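Local atomic coordinates of 3-oxoacyl-[acyl-carrier-protein] synthase (Arabidopsis thaliana, PDB entry 2IX4), a protein that catalyses the condensation steps of mitochondrial fatty acid synthesis, extending an acyl chain on acyl carrier protein by two carbons from malonyl-ACP with release of CO2. Residues R2-G7 / E261-R266; R237-D242 / V317-T322; K388-I393 / R397-T402. All coordinates share one frame; numbering follows the deposited sequence.

Contact 1: R2-G7 / E261-R266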
loop_
_atom_site.group_PDB
_atom_site.type_symbol
_atom_site.label_atom_id
_atom_site.label_comp_id
_atom_site.label_asym_id
_atom_site.label_seq_id
_atom_site.Cartn_x
_atom_site.Cartn_y
_atom_site.Cartn_z
ATOM N N ARG A 2 -25.153 2.926 1.706
ATOM C CA ARG A 2 -24.626 2.801 3.062
ATOM C C ARG A 2 -23.848 1.499 3.221
ATOM O O ARG A 2 -24.134 0.506 2.546
ATOM C CB ARG A 2 -25.761 2.882 4.084
ATOM C CG ARG A 2 -26.547 4.187 4.025
ATOM C CD ARG A 2 -27.858 4.072 4.773
ATOM N NE ARG A 2 -27.681 4.199 6.217
ATOM C CZ ARG A 2 -28.675 4.163 7.099
ATOM N NH1 ARG A 2 -29.928 4.000 6.692
ATOM N NH2 ARG A 2 -28.416 4.291 8.392
ATOM N N VAL A 3 -22.861 1.518 4.114
ATOM C CA VAL A 3 -21.949 0.390 4.298
ATOM C C VAL A 3 -22.040 -0.136 5.727
ATOM O O VAL A 3 -21.865 0.617 6.689
ATOM C CB VAL A 3 -20.484 0.779 3.953
ATOM C CG1 VAL A 3 -19.550 -0.419 4.101
ATOM C CG2 VAL A 3 -20.400 1.351 2.534
ATOM N N VAL A 4 -22.325 -1.428 5.856
ATOM C CA VAL A 4 -22.449 -2.060 7.167
ATOM C C VAL A 4 -21.436 -3.193 7.359
ATOM O O VAL A 4 -20.855 -3.693 6.393
ATOM C CB VAL A 4 -23.893 -2.575 7.454
ATOM C CG1 VAL A 4 -24.888 -1.425 7.483
ATOM C CG2 VAL A 4 -24.315 -3.651 6.456
ATOM N N VAL A 5 -21.234 -3.581 8.614
ATOM C CA VAL A 5 -20.297 -4.637 8.969
ATOM C C VAL A 5 -21.096 -5.889 9.303
ATOM O O VAL A 5 -21.959 -5.860 10.184
ATOM C CB VAL A 5 -19.422 -4.229 10.175
ATOM C CG1 VAL A 5 -18.432 -5.333 10.518
ATOM C CG2 VAL A 5 -18.685 -2.924 9.887
ATOM N N THR A 6 -20.810 -6.983 8.597
ATOM C CA THR A 6 -21.569 -8.224 8.755
ATOM C C THR A 6 -20.723 -9.409 9.227
ATOM O O THR A 6 -21.257 -10.480 9.509
ATOM C CB THR A 6 -22.311 -8.611 7.448
ATOM O OG1 THR A 6 -21.391 -8.614 6.350
ATOM C CG2 THR A 6 -23.437 -7.635 7.156
ATOM N N GLY A 7 -19.410 -9.215 9.318
ATOM C CA GLY A 7 -18.514 -10.275 9.770
ATOM C C GLY A 7 -17.254 -9.730 10.404
ATOM O O GLY A 7 -16.693 -8.747 9.925
ATOM N N GLU A 261 -28.455 -2.494 1.704
ATOM C CA GLU A 261 -29.581 -3.186 1.058
ATOM C C GLU A 261 -29.239 -4.633 0.704
ATOM O O GLU A 261 -30.082 -5.524 0.837
ATOM C CB GLU A 261 -30.065 -2.429 -0.186
ATOM C CG GLU A 261 -30.643 -1.043 0.101
ATOM C CD GLU A 261 -31.861 -1.076 1.012
ATOM O OE1 GLU A 261 -32.673 -2.025 0.911
ATOM O OE2 GLU A 261 -32.007 -0.143 1.827
ATOM N N HIS A 262 -28.001 -4.850 0.258
ATOM C CA HIS A 262 -27.479 -6.186 -0.032
ATOM C C HIS A 262 -27.525 -7.074 1.217
ATOM O O HIS A 262 -27.963 -8.226 1.153
ATOM C CB HIS A 262 -26.045 -6.083 -0.573
ATOM C CG HIS A 262 -25.474 -7.385 -1.047
ATOM N ND1 HIS A 262 -24.820 -8.263 -0.208
ATOM C CD2 HIS A 262 -25.450 -7.953 -2.277
ATOM C CE1 HIS A 262 -24.425 -9.318 -0.898
ATOM N NE2 HIS A 262 -24.793 -9.154 -2.156
ATOM N N ALA A 263 -27.085 -6.520 2.348
ATOM C CA ALA A 263 -27.096 -7.226 3.635
ATOM C C ALA A 263 -28.507 -7.575 4.109
ATOM O O ALA A 263 -28.751 -8.690 4.579
ATOM C CB ALA A 263 -26.364 -6.404 4.698
ATOM N N LYS A 264 -29.430 -6.621 3.982
ATOM C CA LYS A 264 -30.815 -6.816 4.419
ATOM C C LYS A 264 -31.543 -7.866 3.586
ATOM O O LYS A 264 -32.323 -8.656 4.122
ATOM C CB LYS A 264 -31.592 -5.498 4.398
ATOM C CG LYS A 264 -31.280 -4.562 5.562
ATOM C CD LYS A 264 -32.279 -3.414 5.647
ATOM C CE LYS A 264 -32.080 -2.402 4.525
ATOM N NZ LYS A 264 -33.135 -1.351 4.533
ATOM N N ARG A 265 -31.276 -7.867 2.280
ATOM C CA ARG A 265 -31.880 -8.820 1.343
ATOM C C ARG A 265 -31.619 -10.279 1.708
ATOM O O ARG A 265 -32.530 -11.105 1.656
ATOM C CB ARG A 265 -31.382 -8.549 -0.078
ATOM C CG ARG A 265 -32.249 -7.595 -0.874
ATOM C CD ARG A 265 -33.166 -8.345 -1.828
ATOM N NE ARG A 265 -32.484 -8.721 -3.068
ATOM C CZ ARG A 265 -33.033 -9.443 -4.044
ATOM N NH1 ARG A 265 -34.283 -9.880 -3.942
ATOM N NH2 ARG A 265 -32.329 -9.730 -5.133
ATOM N N ARG A 266 -30.376 -10.585 2.077
ATOM C CA ARG A 266 -29.978 -11.957 2.394
ATOM C C ARG A 266 -30.161 -12.323 3.870
ATOM O O ARG A 266 -29.835 -13.442 4.281
ATOM C CB ARG A 266 -28.539 -12.223 1.933
ATOM C CG ARG A 266 -27.469 -11.425 2.656
ATOM C CD ARG A 266 -26.112 -11.680 2.026
ATOM N NE ARG A 266 -25.012 -11.219 2.866
ATOM C CZ ARG A 266 -24.385 -11.971 3.765
ATOM N NH1 ARG A 266 -24.749 -13.234 3.961
ATOM N NH2 ARG A 266 -23.390 -11.454 4.474
#
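The methyl of A263 lodges between V4 and T6, two residues on the same face of the strand beginning at V3. Its CB lies 3.9 Å from V4 CG2 and 4.0 Å from T6 CG2, so one small knob meets both branched side chains. T6 splits its two branches between different jobs: with chi1 at 52°, CG2 stands anti to the carbonyl carbon and meets A263, while OG1 turns toward the end of R266. The hydroxyl lies at the edge of the guanidinium, near its plane, but OG1 and R266 NH2 are 3.9 Å apart and form no bond. E258 joins them instead, its OE2 accepting from T6 OG1 and making a salt bridge with R266 NH2, which also donates to the carbonyl of A103. R266 gets there on a side chain extended from CG to NE. The helix follows directly on strand 251-259, the antiparallel neighbour of strand 3-12, and thus folds back over the sheet, whereas V3 and V5 pack on L257 and V3 also on helix 181-195. The chemistry implies a buried apolar seam bordered by a shared carboxylate, whose negative charge is probably offset by R266 and which fixes both the threonine hydroxyl and the arginine.

Contact 2: R237-D242 / V317-T322. With K (potassium ion), chain D.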
loop_
_atom_site.group_PDB
_atom_site.type_symbol
_atom_site.label_atom_id
_atom_site.label_comp_id
_atom_site.label_asym_id
_atom_site.label_seq_id
_atom_site.Cartn_x
_atom_site.Cartn_y
_atom_site.Cartn_z
ATOM N N ARG A 237 1.984 1.025 28.292
ATOM C CA ARG A 237 1.190 1.800 29.242
ATOM C C ARG A 237 0.714 3.119 28.632
ATOM O O ARG A 237 1.218 4.187 28.988
ATOM C CB ARG A 237 1.993 2.046 30.530
ATOM C CG ARG A 237 3.419 2.542 30.303
ATOM C CD ARG A 237 4.187 2.695 31.601
ATOM N NE ARG A 237 4.271 1.428 32.313
ATOM C CZ ARG A 237 3.859 1.229 33.560
ATOM N NH1 ARG A 237 3.348 2.223 34.280
ATOM N NH2 ARG A 237 3.980 0.025 34.093
ATOM N N PRO A 238 -0.266 3.049 27.706
ATOM C CA PRO A 238 -0.751 4.267 27.059
ATOM C C PRO A 238 -1.271 5.286 28.077
ATOM O O PRO A 238 -1.963 4.912 29.025
ATOM C CB PRO A 238 -1.896 3.764 26.175
ATOM C CG PRO A 238 -1.601 2.316 25.949
ATOM C CD PRO A 238 -0.980 1.850 27.229
ATOM N N PHE A 239 -0.905 6.553 27.881
ATOM C CA PHE A 239 -1.333 7.682 28.731
ATOM C C PHE A 239 -0.700 7.749 30.136
ATOM O O PHE A 239 -0.991 8.673 30.902
ATOM C CB PHE A 239 -2.869 7.760 28.846
ATOM C CG PHE A 239 -3.595 7.888 27.526
ATOM C CD1 PHE A 239 -4.570 6.958 27.170
ATOM C CD2 PHE A 239 -3.331 8.945 26.656
ATOM C CE1 PHE A 239 -5.261 7.070 25.964
ATOM C CE2 PHE A 239 -4.018 9.064 25.445
ATOM C CZ PHE A 239 -4.986 8.125 25.101
ATOM N N ASP A 240 0.157 6.782 30.470
ATOM C CA ASP A 240 0.837 6.747 31.773
ATOM C C ASP A 240 2.102 7.606 31.767
ATOM O O ASP A 240 2.784 7.700 30.755
ATOM C CB ASP A 240 1.189 5.306 32.161
ATOM C CG ASP A 240 1.726 5.196 33.579
ATOM O OD1 ASP A 240 0.915 5.252 34.527
ATOM O OD2 ASP A 240 2.957 5.056 33.746
ATOM N N CYS A 241 2.415 8.217 32.908
ATOM C CA CYS A 241 3.590 9.088 33.032
ATOM C C CYS A 241 4.920 8.378 32.766
ATOM O O CYS A 241 5.901 9.013 32.374
ATOM C CB CYS A 241 3.624 9.746 34.412
ATOM S SG CYS A 241 2.477 11.129 34.604
ATOM N N ASP A 242 4.949 7.066 32.978
ATOM C CA ASP A 242 6.182 6.295 32.826
ATOM C C ASP A 242 6.332 5.536 31.505
ATOM O O ASP A 242 7.229 4.702 31.373
ATOM C CB ASP A 242 6.372 5.355 34.018
ATOM C CG ASP A 242 7.251 5.958 35.084
ATOM O OD1 ASP A 242 8.484 6.017 34.871
ATOM O OD2 ASP A 242 6.708 6.381 36.129
ATOM N N VAL A 317 -14.216 6.543 22.143
ATOM C CA VAL A 317 -13.068 6.736 21.265
ATOM C C VAL A 317 -11.981 5.719 21.621
ATOM O O VAL A 317 -11.483 5.698 22.747
ATOM C CB VAL A 317 -12.506 8.183 21.346
ATOM C CG1 VAL A 317 -11.181 8.304 20.595
ATOM C CG2 VAL A 317 -13.517 9.189 20.802
ATOM N N ASN A 318 -11.642 4.857 20.667
ATOM C CA ASN A 318 -10.478 3.997 20.810
ATOM C C ASN A 318 -9.267 4.749 20.270
ATOM O O ASN A 318 -9.089 4.868 19.056
ATOM C CB ASN A 318 -10.696 2.652 20.108
ATOM C CG ASN A 318 -9.560 1.668 20.355
ATOM O OD1 ASN A 318 -8.511 1.749 19.715
ATOM N ND2 ASN A 318 -9.772 0.725 21.265
ATOM N N ALA A 319 -8.455 5.281 21.182
ATOM C CA ALA A 319 -7.307 6.123 20.832
ATOM C C ALA A 319 -6.192 5.328 20.163
ATOM O O ALA A 319 -6.095 4.108 20.341
ATOM C CB ALA A 319 -6.776 6.833 22.076
ATOM N N HIS A 320 -5.364 6.010 19.372
ATOM C CA HIS A 320 -4.203 5.365 18.759
ATOM C C HIS A 320 -3.131 5.084 19.803
ATOM O O HIS A 320 -2.454 4.055 19.737
ATOM C CB HIS A 320 -3.629 6.204 17.609
ATOM C CG HIS A 320 -2.457 5.566 16.926
ATOM N ND1 HIS A 320 -2.556 4.375 16.235
ATOM C CD2 HIS A 320 -1.159 5.943 16.842
ATOM C CE1 HIS A 320 -1.370 4.050 15.752
ATOM N NE2 HIS A 320 -0.505 4.985 16.106
ATOM N N ALA A 321 -3.012 6.008 20.758
ATOM C CA ALA A 321 -1.996 6.005 21.820
ATOM C C ALA A 321 -1.230 4.693 21.978
ATOM O O ALA A 321 -1.766 3.690 22.458
ATOM C CB ALA A 321 -2.614 6.437 23.148
ATOM N N THR A 322 0.041 4.744 21.585
ATOM C CA THR A 322 0.907 3.575 21.483
ATOM C C THR A 322 1.801 3.369 22.707
ATOM O O THR A 322 2.559 2.401 22.757
ATOM C CB THR A 322 1.820 3.682 20.242
ATOM O OG1 THR A 322 2.645 4.851 20.356
ATOM C CG2 THR A 322 0.995 3.777 18.968
HETATM K K K D . -7.384 3.140 17.498
#
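The F239 ring receives A321 on one face and A319 at its edge. A321 CB sits 3.5 Å above the ring plane, offset toward the rim, in a CH-pi contact 3.9 Å from the centroid, while A319 CB lies near the plane, 3.7 Å from CZ. P400 also touches F239. The second flat group, the R237 guanidinium, takes no part in touching 317-322 and holds the turn instead: NH1 donates in the guanidinium plane but reaches D240 OD2 from above the carboxylate plane, at 2.9 Å with an N-H...O angle of 160°. D242 N reaches the same oxygen from the opposite face, closing an Asx turn. P238 lies alongside A321, its CB 3.7 Å from A321 O and 4.1 Å from A321 CB. P238 and F239 are the central pair of a type II turn from R237 to D240. F239 takes the positive-phi place (phi 72°), and its CG, anti to the carbonyl carbon, lets the ring extend along the two alanines. E331 accepts from the backbone N of both H320 and A321, fixing the chain where A321 presents its methyl to the ring. Just upstream, N318 O binds the potassium ion at 2.9 Å, N318 OD1 binds it too, and A319 O more distantly at 3.3 Å; E368, S414 and N415 complete the site. The P238-F239 turn packs against the buried segment that carries H320, predicted as an active-site histidine, as in the Cys-His-His centre of the beta-ketoacyl-ACP synthases of the thiolase-like superfamily.

Contact 3: K388-I393 / R397-T402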
loop_
_atom_site.group_PDB
_atom_site.type_symbol
_atom_site.label_atom_id
_atom_site.label_comp_id
_atom_site.label_asym_id
_atom_site.label_seq_id
_atom_site.Cartn_x
_atom_site.Cartn_y
_atom_site.Cartn_z
ATOM N N LYS A 388 -1.181 3.934 35.996
ATOM C CA LYS A 388 -1.013 4.081 37.441
ATOM C C LYS A 388 -0.887 5.552 37.802
ATOM O O LYS A 388 -1.394 5.995 38.835
ATOM C CB LYS A 388 0.222 3.310 37.907
ATOM C CG LYS A 388 0.219 1.852 37.480
ATOM C CD LYS A 388 1.630 1.306 37.354
ATOM C CE LYS A 388 1.628 -0.036 36.635
ATOM N NZ LYS A 388 2.946 -0.711 36.771
ATOM N N ASN A 389 -0.201 6.297 36.941
ATOM C CA ASN A 389 -0.028 7.731 37.099
ATOM C C ASN A 389 -0.351 8.431 35.785
ATOM O O ASN A 389 0.531 8.612 34.947
ATOM C CB ASN A 389 1.398 8.058 37.548
ATOM C CG ASN A 389 1.724 7.489 38.913
ATOM O OD1 ASN A 389 1.199 7.944 39.931
ATOM N ND2 ASN A 389 2.601 6.490 38.943
ATOM N N PRO A 390 -1.625 8.820 35.599
ATOM C CA PRO A 390 -2.087 9.443 34.361
ATOM C C PRO A 390 -1.312 10.714 34.010
ATOM O O PRO A 390 -0.878 11.443 34.904
ATOM C CB PRO A 390 -3.546 9.786 34.667
ATOM C CG PRO A 390 -3.937 8.838 35.746
ATOM C CD PRO A 390 -2.716 8.691 36.582
ATOM N N ASP A 391 -1.147 10.951 32.712
ATOM C CA ASP A 391 -0.459 12.130 32.183
ATOM C C ASP A 391 -1.051 13.426 32.755
ATOM O O ASP A 391 -2.270 13.525 32.907
ATOM C CB ASP A 391 -0.542 12.122 30.649
ATOM C CG ASP A 391 0.384 13.138 29.999
ATOM O OD1 ASP A 391 0.023 14.333 29.952
ATOM O OD2 ASP A 391 1.470 12.740 29.526
ATOM N N PRO A 392 -0.189 14.410 33.095
ATOM C CA PRO A 392 -0.602 15.721 33.614
ATOM C C PRO A 392 -1.746 16.404 32.862
ATOM O O PRO A 392 -2.465 17.208 33.457
ATOM C CB PRO A 392 0.670 16.559 33.483
ATOM C CG PRO A 392 1.760 15.587 33.654
ATOM C CD PRO A 392 1.282 14.299 33.036
ATOM N N ILE A 393 -1.909 16.097 31.576
ATOM C CA ILE A 393 -3.014 16.648 30.783
ATOM C C ILE A 393 -4.380 16.211 31.333
ATOM O O ILE A 393 -5.370 16.930 31.202
ATOM C CB ILE A 393 -2.885 16.300 29.264
ATOM C CG1 ILE A 393 -3.755 17.242 28.419
ATOM C CG2 ILE A 393 -3.224 14.828 28.988
ATOM C CD1 ILE A 393 -3.361 17.314 26.957
ATOM N N ARG A 397 -11.943 14.476 35.769
ATOM C CA ARG A 397 -12.991 14.290 34.767
ATOM C C ARG A 397 -12.444 13.793 33.422
ATOM O O ARG A 397 -12.857 12.739 32.929
ATOM C CB ARG A 397 -13.794 15.584 34.591
ATOM C CG ARG A 397 -14.755 15.873 35.739
ATOM C CD ARG A 397 -15.196 17.328 35.768
ATOM N NE ARG A 397 -14.134 18.216 36.246
ATOM C CZ ARG A 397 -13.555 19.170 35.519
ATOM N NH1 ARG A 397 -13.934 19.388 34.264
ATOM N NH2 ARG A 397 -12.597 19.918 36.053
ATOM N N PHE A 398 -11.522 14.556 32.838
ATOM C CA PHE A 398 -10.894 14.188 31.568
ATOM C C PHE A 398 -9.817 13.130 31.809
ATOM O O PHE A 398 -8.700 13.450 32.211
ATOM C CB PHE A 398 -10.319 15.433 30.877
ATOM C CG PHE A 398 -9.690 15.157 29.541
ATOM C CD1 PHE A 398 -10.387 14.466 28.553
ATOM C CD2 PHE A 398 -8.404 15.604 29.263
ATOM C CE1 PHE A 398 -9.807 14.214 27.316
ATOM C CE2 PHE A 398 -7.816 15.357 28.032
ATOM C CZ PHE A 398 -8.519 14.662 27.055
ATOM N N MET A 399 -10.171 11.870 31.561
ATOM C CA MET A 399 -9.369 10.724 31.989
ATOM C C MET A 399 -9.693 9.485 31.150
ATOM O O MET A 399 -10.868 9.181 30.935
ATOM C CB MET A 399 -9.649 10.440 33.474
ATOM C CG MET A 399 -8.808 9.347 34.122
ATOM S SD MET A 399 -7.067 9.788 34.317
ATOM C CE MET A 399 -7.124 11.005 35.629
ATOM N N PRO A 400 -8.656 8.763 30.672
ATOM C CA PRO A 400 -8.910 7.514 29.954
ATOM C C PRO A 400 -9.446 6.426 30.882
ATOM O O PRO A 400 -9.160 6.449 32.081
ATOM C CB PRO A 400 -7.528 7.124 29.424
ATOM C CG PRO A 400 -6.565 7.769 30.362
ATOM C CD PRO A 400 -7.213 9.063 30.761
ATOM N N LEU A 401 -10.210 5.491 30.325
ATOM C CA LEU A 401 -10.780 4.388 31.096
ATOM C C LEU A 401 -9.689 3.454 31.594
ATOM O O LEU A 401 -8.792 3.087 30.838
ATOM C CB LEU A 401 -11.787 3.591 30.258
ATOM C CG LEU A 401 -13.017 4.282 29.654
ATOM C CD1 LEU A 401 -13.835 3.266 28.869
ATOM C CD2 LEU A 401 -13.882 4.964 30.705
ATOM N N THR A 402 -9.773 3.075 32.867
ATOM C CA THR A 402 -8.797 2.167 33.475
ATOM C C THR A 402 -9.443 0.847 33.899
ATOM O O THR A 402 -8.760 -0.071 34.355
ATOM C CB THR A 402 -8.070 2.814 34.673
ATOM O OG1 THR A 402 -9.028 3.238 35.647
ATOM C CG2 THR A 402 -7.248 4.023 34.219
#
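M399 brings its thioether up to the CB-CG edge of the P390 ring. The two side chains meet obliquely, with SD 3.5 Å from P390 CB and 3.6 Å from CG, and the terminal CE 3.9 Å from P390 CG. The methionine reaches this place by starting out with CG anti to its backbone N (chi1 -175°) and then folding at chi2 and chi3, which swings the sulfur and methyl over to the proline. F398, the residue before it, behaves differently: its ring turns an edge to the other segment, CD2 pointing at I393 O in the ring plane at 3.8 Å. The I393 side chain touches the same rim loosely, CG1 lying 4.5 Å from F398 CE2. Both segments belong to one long loop between the antiparallel strands 380-381 and 405-406, and their contact brings together two arms of that loop separated by three residues. The 388-393 arm is shaped by an Asx turn, in which I393 N donates to D391 OD1 at 3.1 Å on a nearly straight path (171°), while D391 OD2 forms a salt bridge with R243. An alanine in place of M399 would take the thioether from the P390 edge and would probably leave a gap between the two arms beside the proline ring. F398 also meets the rings of F350 and F394 and touches K336 of helix 325-339, the helix that I393 also packs against through A332 and R333.

How the contacts relate
Between centres, contacts 2 and 3 lie 9 Å apart, while contact 1 is about 33 Å from contact 2 and 38 Å from contact 3. Contacts 1 and 2 reach the same mixed sheet, through strands 3-12 and 316-318, and alternate along the chain: the order is 2-7, 237-242, 261-266, 317-322. Contact 3 follows both. Between contacts 2 and 3, C241 N and N389 O, 2.8 Å apart, probably form a hydrogen bond, and D240 OD1 probably accepts from N389 N. Helix 325-339 touches both. The loop holding contact 3 is thus joined to the 237-242 turn, which packs on the H320 segment, whereas contact 1 joins a helix to the sheet away from the active and potassium sites.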